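PDB 3PGB: amine oxidase from Emericella nidulans, which probably oxidises primary amines to aldehydes, as copper amine oxidases do, using a copper ion and a topaquinone cofactor formed from one of its own tyrosines. Local coordinates for residues K81-R86 / A147-G152; L71-T76 / E436-H441. All blocks are in the same frame, centred on the assembly; numbering follows the deposited sequence.

Interaction 1. Residues K81-R86 / A147-G152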
ATOM      1  N   LYS A  81      23.729 -41.113   6.344  1.00 23.27           N
ATOM      2  CA  LYS A  81      24.486 -42.348   6.529  1.00 23.65           C
ATOM      3  C   LYS A  81      23.911 -43.194   7.677  1.00 23.57           C
ATOM      4  O   LYS A  81      23.750 -44.407   7.542  1.00 23.41           O
ATOM      5  CB  LYS A  81      25.968 -42.015   6.784  1.00 23.86           C
ATOM      6  CG  LYS A  81      26.899 -43.224   6.905  1.00 24.34           C
ATOM      7  CD  LYS A  81      26.879 -43.815   8.319  1.00 25.53           C
ATOM      8  N   TRP A  82      23.597 -42.535   8.791  1.00 23.42           N
ATOM      9  CA  TRP A  82      23.024 -43.194   9.969  1.00 23.21           C
ATOM     10  C   TRP A  82      21.688 -43.854   9.661  1.00 23.29           C
ATOM     11  O   TRP A  82      21.453 -45.002  10.047  1.00 23.25           O
ATOM     12  CB  TRP A  82      22.820 -42.166  11.076  1.00 23.19           C
ATOM     13  CG  TRP A  82      22.447 -42.731  12.404  1.00 22.99           C
ATOM     14  CD1 TRP A  82      23.298 -43.179  13.367  1.00 23.26           C
ATOM     15  CD2 TRP A  82      21.127 -42.863  12.940  1.00 22.83           C
ATOM     16  NE1 TRP A  82      22.591 -43.604  14.466  1.00 23.31           N
ATOM     17  CE2 TRP A  82      21.255 -43.419  14.231  1.00 23.07           C
ATOM     18  CE3 TRP A  82      19.846 -42.580  12.448  1.00 23.05           C
ATOM     19  CZ2 TRP A  82      20.150 -43.695  15.041  1.00 22.97           C
ATOM     20  CZ3 TRP A  82      18.748 -42.855  13.251  1.00 23.21           C
ATOM     21  CH2 TRP A  82      18.909 -43.408  14.536  1.00 23.34           C
ATOM     22  N   LEU A  83      20.818 -43.122   8.965  1.00 23.19           N
ATOM     23  CA  LEU A  83      19.483 -43.614   8.629  1.00 23.11           C
ATOM     24  C   LEU A  83      19.548 -44.877   7.771  1.00 23.09           C
ATOM     25  O   LEU A  83      18.760 -45.798   7.966  1.00 22.75           O
ATOM     26  CB  LEU A  83      18.651 -42.532   7.921  1.00 22.95           C
ATOM     27  CG  LEU A  83      18.062 -41.427   8.803  1.00 22.96           C
ATOM     28  CD1 LEU A  83      17.486 -40.286   7.964  1.00 22.55           C
ATOM     29  CD2 LEU A  83      16.999 -41.989   9.727  1.00 23.28           C
ATOM     30  N   PHE A  84      20.482 -44.921   6.826  1.00 23.27           N
ATOM     31  CA  PHE A  84      20.605 -46.086   5.946  1.00 23.59           C
ATOM     32  C   PHE A  84      21.179 -47.290   6.680  1.00 23.57           C
ATOM     33  O   PHE A  84      20.941 -48.428   6.276  1.00 23.72           O
ATOM     34  CB  PHE A  84      21.441 -45.762   4.700  1.00 23.68           C
ATOM     35  CG  PHE A  84      20.717 -44.900   3.701  1.00 24.42           C
ATOM     36  CD1 PHE A  84      19.627 -45.400   3.002  1.00 24.63           C
ATOM     37  CD2 PHE A  84      21.107 -43.593   3.476  1.00 24.58           C
ATOM     38  CE1 PHE A  84      18.951 -44.618   2.096  1.00 24.88           C
ATOM     39  CE2 PHE A  84      20.433 -42.803   2.567  1.00 25.06           C
ATOM     40  CZ  PHE A  84      19.353 -43.319   1.874  1.00 25.31           C
ATOM     41  N   GLY A  85      21.920 -47.033   7.756  1.00 23.50           N
ATOM     42  CA  GLY A  85      22.444 -48.089   8.614  1.00 23.59           C
ATOM     43  C   GLY A  85      21.468 -48.541   9.693  1.00 23.64           C
ATOM     44  O   GLY A  85      21.841 -49.281  10.596  1.00 23.77           O
ATOM     45  N   ARG A  86      20.222 -48.085   9.614  1.00 23.73           N
ATOM     46  CA  ARG A  86      19.169 -48.567  10.496  1.00 23.85           C
ATOM     47  C   ARG A  86      18.304 -49.543   9.705  1.00 23.84           C
ATOM     48  O   ARG A  86      17.483 -49.114   8.895  1.00 23.77           O
ATOM     49  CB  ARG A  86      18.330 -47.402  11.055  1.00 23.92           C
ATOM     50  CG  ARG A  86      18.978 -46.630  12.213  1.00 24.42           C
ATOM     51  CD  ARG A  86      19.524 -47.595  13.246  1.00 26.20           C
ATOM     52  NE  ARG A  86      19.821 -47.003  14.549  1.00 27.45           N
ATOM     53  CZ  ARG A  86      19.113 -47.184  15.665  1.00 28.53           C
ATOM     54  NH1 ARG A  86      18.008 -47.924  15.677  1.00 28.54           N
ATOM     55  NH2 ARG A  86      19.512 -46.602  16.790  1.00 29.73           N
ATOM     56  N   ALA A 147       6.246 -40.331   7.320  1.00 19.46           N
ATOM     57  CA  ALA A 147       6.582 -40.505   8.728  1.00 19.62           C
ATOM     58  C   ALA A 147       7.527 -39.411   9.232  1.00 19.79           C
ATOM     59  O   ALA A 147       8.687 -39.357   8.825  1.00 19.78           O
ATOM     60  CB  ALA A 147       7.200 -41.884   8.948  1.00 19.57           C
ATOM     61  N   ASP A 148       7.018 -38.552  10.115  1.00 19.83           N
ATOM     62  CA  ASP A 148       7.841 -37.573  10.818  1.00 20.02           C
ATOM     63  C   ASP A 148       8.526 -38.231  12.022  1.00 20.25           C
ATOM     64  O   ASP A 148       7.853 -38.773  12.906  1.00 19.99           O
ATOM     65  CB  ASP A 148       6.985 -36.393  11.305  1.00 19.99           C
ATOM     66  CG  ASP A 148       6.490 -35.512  10.171  1.00 20.13           C
ATOM     67  OD1 ASP A 148       5.256 -35.383  10.010  1.00 20.05           O
ATOM     68  OD2 ASP A 148       7.326 -34.928   9.450  1.00 20.61           O
ATOM     69  N   ILE A 149       9.858 -38.173  12.060  1.00 20.68           N
ATOM     70  CA  ILE A 149      10.639 -38.729  13.181  1.00 21.12           C
ATOM     71  C   ILE A 149      11.697 -37.723  13.673  1.00 21.64           C
ATOM     72  O   ILE A 149      11.984 -36.743  12.990  1.00 21.72           O
ATOM     73  CB  ILE A 149      11.314 -40.082  12.795  1.00 20.95           C
ATOM     74  CG1 ILE A 149      12.325 -39.893  11.663  1.00 21.09           C
ATOM     75  CG2 ILE A 149      10.272 -41.089  12.357  1.00 20.29           C
ATOM     76  CD1 ILE A 149      13.055 -41.161  11.272  1.00 21.62           C
ATOM     77  N   LEU A 150      12.254 -37.968  14.860  1.00 22.31           N
ATOM     78  CA  LEU A 150      13.362 -37.166  15.397  1.00 22.78           C
ATOM     79  C   LEU A 150      14.626 -38.006  15.467  1.00 23.44           C
ATOM     80  O   LEU A 150      14.607 -39.101  16.033  1.00 23.65           O
ATOM     81  CB  LEU A 150      13.057 -36.665  16.809  1.00 22.70           C
ATOM     82  CG  LEU A 150      12.419 -35.292  17.019  1.00 22.75           C
ATOM     83  CD1 LEU A 150      12.577 -34.886  18.488  1.00 22.22           C
ATOM     84  CD2 LEU A 150      13.013 -34.229  16.107  1.00 22.77           C
ATOM     85  N   VAL A 151      15.723 -37.490  14.914  1.00 23.94           N
ATOM     86  CA  VAL A 151      17.017 -38.163  14.995  1.00 24.24           C
ATOM     87  C   VAL A 151      17.987 -37.319  15.817  1.00 24.89           C
ATOM     88  O   VAL A 151      18.309 -36.184  15.449  1.00 25.09           O
ATOM     89  CB  VAL A 151      17.605 -38.429  13.605  1.00 24.25           C
ATOM     90  CG1 VAL A 151      19.003 -39.028  13.724  1.00 23.89           C
ATOM     91  CG2 VAL A 151      16.682 -39.351  12.808  1.00 23.65           C
ATOM     92  N   GLY A 152      18.444 -37.875  16.935  1.00 25.31           N
ATOM     93  CA  GLY A 152      19.359 -37.166  17.815  1.00 25.62           C
ATOM     94  C   GLY A 152      19.737 -37.969  19.045  1.00 25.89           C
ATOM     95  O   GLY A 152      19.256 -39.085  19.222  1.00 26.01           O
TER
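Val151 and Trp82 meet from opposite directions, the valine on strand 145-152 and the indole on the last turn of helix 73-84. Trp82 carries CG opposite its own backbone N (chi1 -171°), which sends the indole toward the strand. Val151 CG1 lies 3.9 Å from Trp82 CZ3. It stands 4.2 Å from the centroid of the six-membered ring, 29° off the normal, an off-centre CH-pi contact. Val151 CG2 sits between the two helix residues, 4.1 Å from both Leu83 CD2 and Trp82 CZ3. Leu83 CD2 also lies at the edge of the Trp82 ring, in its plane, and touches Ile149 CD1 more loosely at 4.3 Å. This apolar side is the close part, joined by no hydrogen bond. Toward solvent the contact gives out: the helix ends at Phe84, exposed Gly85 is the first residue beyond it, and partly exposed Arg86 turns back to lay NE 3.3 Å above one face of the Trp82 ring, toward its rim, while NH1 forms a salt bridge with Glu88. Trp162 of strand 161-164 adjoins Trp82, Ile149 and Val151, and Val134 of strand 131-138 touches Leu83, Ile149 and Val151, seating the helix end against this antiparallel sheet.

Interaction 2. Residues L71-T76 / E436-H441; sequences LTDDET and EETHTH
Asp73, in the first turn of helix 73-84, reaches the methyl of Thr438 on strand 437-451, where this N-terminal helix rests on the copper amine oxidase enzyme domain. The turn opens with a capping box: Thr72 is the N-cap, its OG1 taking a weak bond from Glu75 N, while Thr72 N gives a 2.8 Å bond back to Glu75 OE2 on the anti side of the carboxylate, somewhat out of its plane; the same OE2 also forms a salt bridge with Arg130. From CB, the Asp73 side chain sets CG beside its own backbone N (chi1 -76°), which carries the carboxylate toward the strand although CB itself does not point there. OD1 then stops 4.0 Å from Thr438 CG2, a van der Waals contact, whereas OD2 forms a salt bridge with Lys781 of strand 776-781, the antiparallel neighbour of strand 437-451. One turn on, Thr76 points at the same threonine, its CG2 4.3 Å from Thr438 OG1; no hydrogen bond crosses between the segments. Further along the strand, Thr440 borders the N-acetylglucosamine on Asn429, and His439 NE2 donates to Glu437 OE1 at 2.9 Å from above the carboxylate plane. Thr72 O, at the helix start, accepts twice: from Thr76 N at 3.1 Å and from Thr76 OG1 at 3.0 Å, the hydroxyl lying 42° out of the carbonyl plane.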
ATOM      1  N   LEU A  71      20.690 -27.519   9.332  1.00 20.70           N
ATOM      2  CA  LEU A  71      21.791 -28.461   9.515  1.00 21.28           C
ATOM      3  C   LEU A  71      23.006 -28.014   8.714  1.00 21.67           C
ATOM      4  O   LEU A  71      22.868 -27.468   7.626  1.00 21.64           O
ATOM      5  CB  LEU A  71      21.374 -29.867   9.064  1.00 21.23           C
ATOM      6  CG  LEU A  71      20.226 -30.523   9.836  1.00 21.06           C
ATOM      7  CD1 LEU A  71      19.724 -31.769   9.109  1.00 21.20           C
ATOM      8  CD2 LEU A  71      20.646 -30.859  11.255  1.00 20.08           C
ATOM      9  N   THR A  72      24.198 -28.241   9.254  1.00 22.37           N
ATOM     10  CA  THR A  72      25.416 -28.081   8.468  1.00 23.02           C
ATOM     11  C   THR A  72      25.512 -29.249   7.492  1.00 23.59           C
ATOM     12  O   THR A  72      24.859 -30.279   7.670  1.00 23.90           O
ATOM     13  CB  THR A  72      26.671 -28.089   9.345  1.00 23.09           C
ATOM     14  OG1 THR A  72      26.760 -29.345  10.027  1.00 23.06           O
ATOM     15  CG2 THR A  72      26.637 -26.941  10.363  1.00 23.01           C
ATOM     16  N   ASP A  73      26.325 -29.091   6.459  1.00 24.07           N
ATOM     17  CA  ASP A  73      26.497 -30.145   5.465  1.00 24.45           C
ATOM     18  C   ASP A  73      26.923 -31.481   6.079  1.00 24.38           C
ATOM     19  O   ASP A  73      26.390 -32.529   5.721  1.00 24.52           O
ATOM     20  CB  ASP A  73      27.499 -29.695   4.400  1.00 24.62           C
ATOM     21  CG  ASP A  73      26.892 -28.704   3.418  1.00 25.48           C
ATOM     22  OD1 ASP A  73      25.742 -28.262   3.649  1.00 26.04           O
ATOM     23  OD2 ASP A  73      27.556 -28.377   2.411  1.00 26.88           O
ATOM     24  N   ASP A  74      27.869 -31.429   7.011  1.00 24.33           N
ATOM     25  CA  ASP A  74      28.372 -32.627   7.674  1.00 24.14           C
ATOM     26  C   ASP A  74      27.263 -33.337   8.454  1.00 23.88           C
ATOM     27  O   ASP A  74      27.099 -34.552   8.339  1.00 23.97           O
ATOM     28  CB  ASP A  74      29.545 -32.281   8.611  1.00 24.20           C
ATOM     29  CG  ASP A  74      30.826 -31.909   7.854  1.00 24.56           C
ATOM     30  OD1 ASP A  74      30.833 -31.946   6.604  1.00 24.82           O
ATOM     31  OD2 ASP A  74      31.836 -31.577   8.518  1.00 24.59           O
ATOM     32  N   GLU A  75      26.513 -32.576   9.247  1.00 23.38           N
ATOM     33  CA  GLU A  75      25.395 -33.123  10.014  1.00 23.04           C
ATOM     34  C   GLU A  75      24.413 -33.856   9.107  1.00 22.74           C
ATOM     35  O   GLU A  75      24.024 -34.984   9.390  1.00 22.70           O
ATOM     36  CB  GLU A  75      24.654 -32.011  10.758  1.00 23.02           C
ATOM     37  CG  GLU A  75      25.384 -31.469  11.971  1.00 22.86           C
ATOM     38  CD  GLU A  75      24.731 -30.219  12.536  1.00 22.38           C
ATOM     39  OE1 GLU A  75      24.888 -29.958  13.750  1.00 20.89           O
ATOM     40  OE2 GLU A  75      24.050 -29.502  11.767  1.00 22.52           O
ATOM     41  N   THR A  76      24.024 -33.196   8.019  1.00 22.47           N
ATOM     42  CA  THR A  76      23.096 -33.753   7.042  1.00 22.19           C
ATOM     43  C   THR A  76      23.652 -35.029   6.416  1.00 22.37           C
ATOM     44  O   THR A  76      22.909 -35.974   6.155  1.00 22.41           O
ATOM     45  CB  THR A  76      22.794 -32.732   5.924  1.00 22.06           C
ATOM     46  OG1 THR A  76      22.355 -31.498   6.504  1.00 21.40           O
ATOM     47  CG2 THR A  76      21.721 -33.255   4.980  1.00 21.62           C
ATOM     48  N   GLU A 436      18.976 -37.454  -1.167  1.00 26.90           N
ATOM     49  CA  GLU A 436      20.319 -37.648  -0.600  1.00 26.98           C
ATOM     50  C   GLU A 436      21.338 -36.643  -1.146  1.00 26.89           C
ATOM     51  O   GLU A 436      22.512 -36.975  -1.343  1.00 27.00           O
ATOM     52  CB  GLU A 436      20.806 -39.087  -0.828  1.00 26.95           C
ATOM     53  CG  GLU A 436      19.883 -40.156  -0.253  1.00 27.12           C
ATOM     54  CD  GLU A 436      18.881 -40.671  -1.263  1.00 27.86           C
ATOM     55  OE1 GLU A 436      19.312 -41.074  -2.367  1.00 28.40           O
ATOM     56  OE2 GLU A 436      17.666 -40.686  -0.959  1.00 27.75           O
ATOM     57  N   GLU A 437      20.876 -35.419  -1.385  1.00 26.72           N
ATOM     58  CA  GLU A 437      21.697 -34.363  -1.968  1.00 26.55           C
ATOM     59  C   GLU A 437      21.427 -33.049  -1.248  1.00 26.20           C
ATOM     60  O   GLU A 437      20.309 -32.808  -0.796  1.00 26.14           O
ATOM     61  CB  GLU A 437      21.361 -34.180  -3.452  1.00 26.75           C
ATOM     62  CG  GLU A 437      21.620 -35.391  -4.355  1.00 26.92           C
ATOM     63  CD  GLU A 437      20.935 -35.272  -5.719  1.00 27.49           C
ATOM     64  OE1 GLU A 437      19.899 -34.577  -5.828  1.00 27.71           O
ATOM     65  OE2 GLU A 437      21.435 -35.877  -6.691  1.00 27.91           O
ATOM     66  N   THR A 438      22.448 -32.205  -1.136  1.00 25.78           N
ATOM     67  CA  THR A 438      22.242 -30.832  -0.706  1.00 25.51           C
ATOM     68  C   THR A 438      22.320 -29.951  -1.930  1.00 25.19           C
ATOM     69  O   THR A 438      23.333 -29.919  -2.627  1.00 25.07           O
ATOM     70  CB  THR A 438      23.266 -30.385   0.319  1.00 25.62           C
ATOM     71  OG1 THR A 438      23.155 -31.226   1.472  1.00 26.14           O
ATOM     72  CG2 THR A 438      23.032 -28.931   0.742  1.00 25.46           C
ATOM     73  N   HIS A 439      21.213 -29.272  -2.198  1.00 24.80           N
ATOM     74  CA  HIS A 439      21.111 -28.344  -3.302  1.00 24.43           C
ATOM     75  C   HIS A 439      21.309 -26.966  -2.700  1.00 23.95           C
ATOM     76  O   HIS A 439      20.619 -26.609  -1.747  1.00 23.70           O
ATOM     77  CB  HIS A 439      19.727 -28.461  -3.947  1.00 24.49           C
ATOM     78  CG  HIS A 439      19.490 -29.765  -4.648  1.00 24.84           C
ATOM     79  ND1 HIS A 439      19.209 -29.844  -5.996  1.00 24.93           N
ATOM     80  CD2 HIS A 439      19.502 -31.040  -4.191  1.00 24.96           C
ATOM     81  CE1 HIS A 439      19.055 -31.113  -6.337  1.00 25.85           C
ATOM     82  NE2 HIS A 439      19.227 -31.858  -5.260  1.00 25.32           N
ATOM     83  N   THR A 440      22.268 -26.214  -3.233  1.00 23.53           N
ATOM     84  CA  THR A 440      22.498 -24.839  -2.812  1.00 23.06           C
ATOM     85  C   THR A 440      22.032 -23.896  -3.918  1.00 23.04           C
ATOM     86  O   THR A 440      22.444 -24.030  -5.071  1.00 22.80           O
ATOM     87  CB  THR A 440      23.988 -24.580  -2.484  1.00 22.96           C
ATOM     88  OG1 THR A 440      24.346 -25.293  -1.292  1.00 22.24           O
ATOM     89  CG2 THR A 440      24.255 -23.084  -2.271  1.00 22.31           C
ATOM     90  N   HIS A 441      21.144 -22.973  -3.555  1.00 22.93           N
ATOM     91  CA  HIS A 441      20.731 -21.887  -4.432  1.00 23.04           C
ATOM     92  C   HIS A 441      21.630 -20.696  -4.144  1.00 22.86           C
ATOM     93  O   HIS A 441      21.482 -20.031  -3.114  1.00 22.80           O
ATOM     94  CB  HIS A 441      19.272 -21.497  -4.179  1.00 23.28           C
ATOM     95  CG  HIS A 441      18.286 -22.546  -4.584  1.00 23.97           C
ATOM     96  ND1 HIS A 441      18.337 -23.182  -5.808  1.00 24.95           N
ATOM     97  CD2 HIS A 441      17.216 -23.060  -3.933  1.00 23.89           C
ATOM     98  CE1 HIS A 441      17.342 -24.049  -5.891  1.00 24.95           C
ATOM     99  NE2 HIS A 441      16.644 -23.991  -4.769  1.00 24.98           N
TER

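From the N terminus, the chain first reaches residues 71-76, which start helix 73-84, and then 81-86, which end it. Interaction 1 closes a short loop of 60 residues when strand 145-152 returns to the helix end. Interaction 2 closes a loop of 359 residues, counted from the helix start, when strand 437-451 of the enzyme domain meets it; the shorter loop is nested inside the longer. One helix therefore joins the small antiparallel sheet that includes strands 102-110, 131-138 and 145-152 to the large beta domain. The contact centres are about 15 Å apart, and the two touch directly where Phe84 CZ packs 3.8 Å from Glu436 CG.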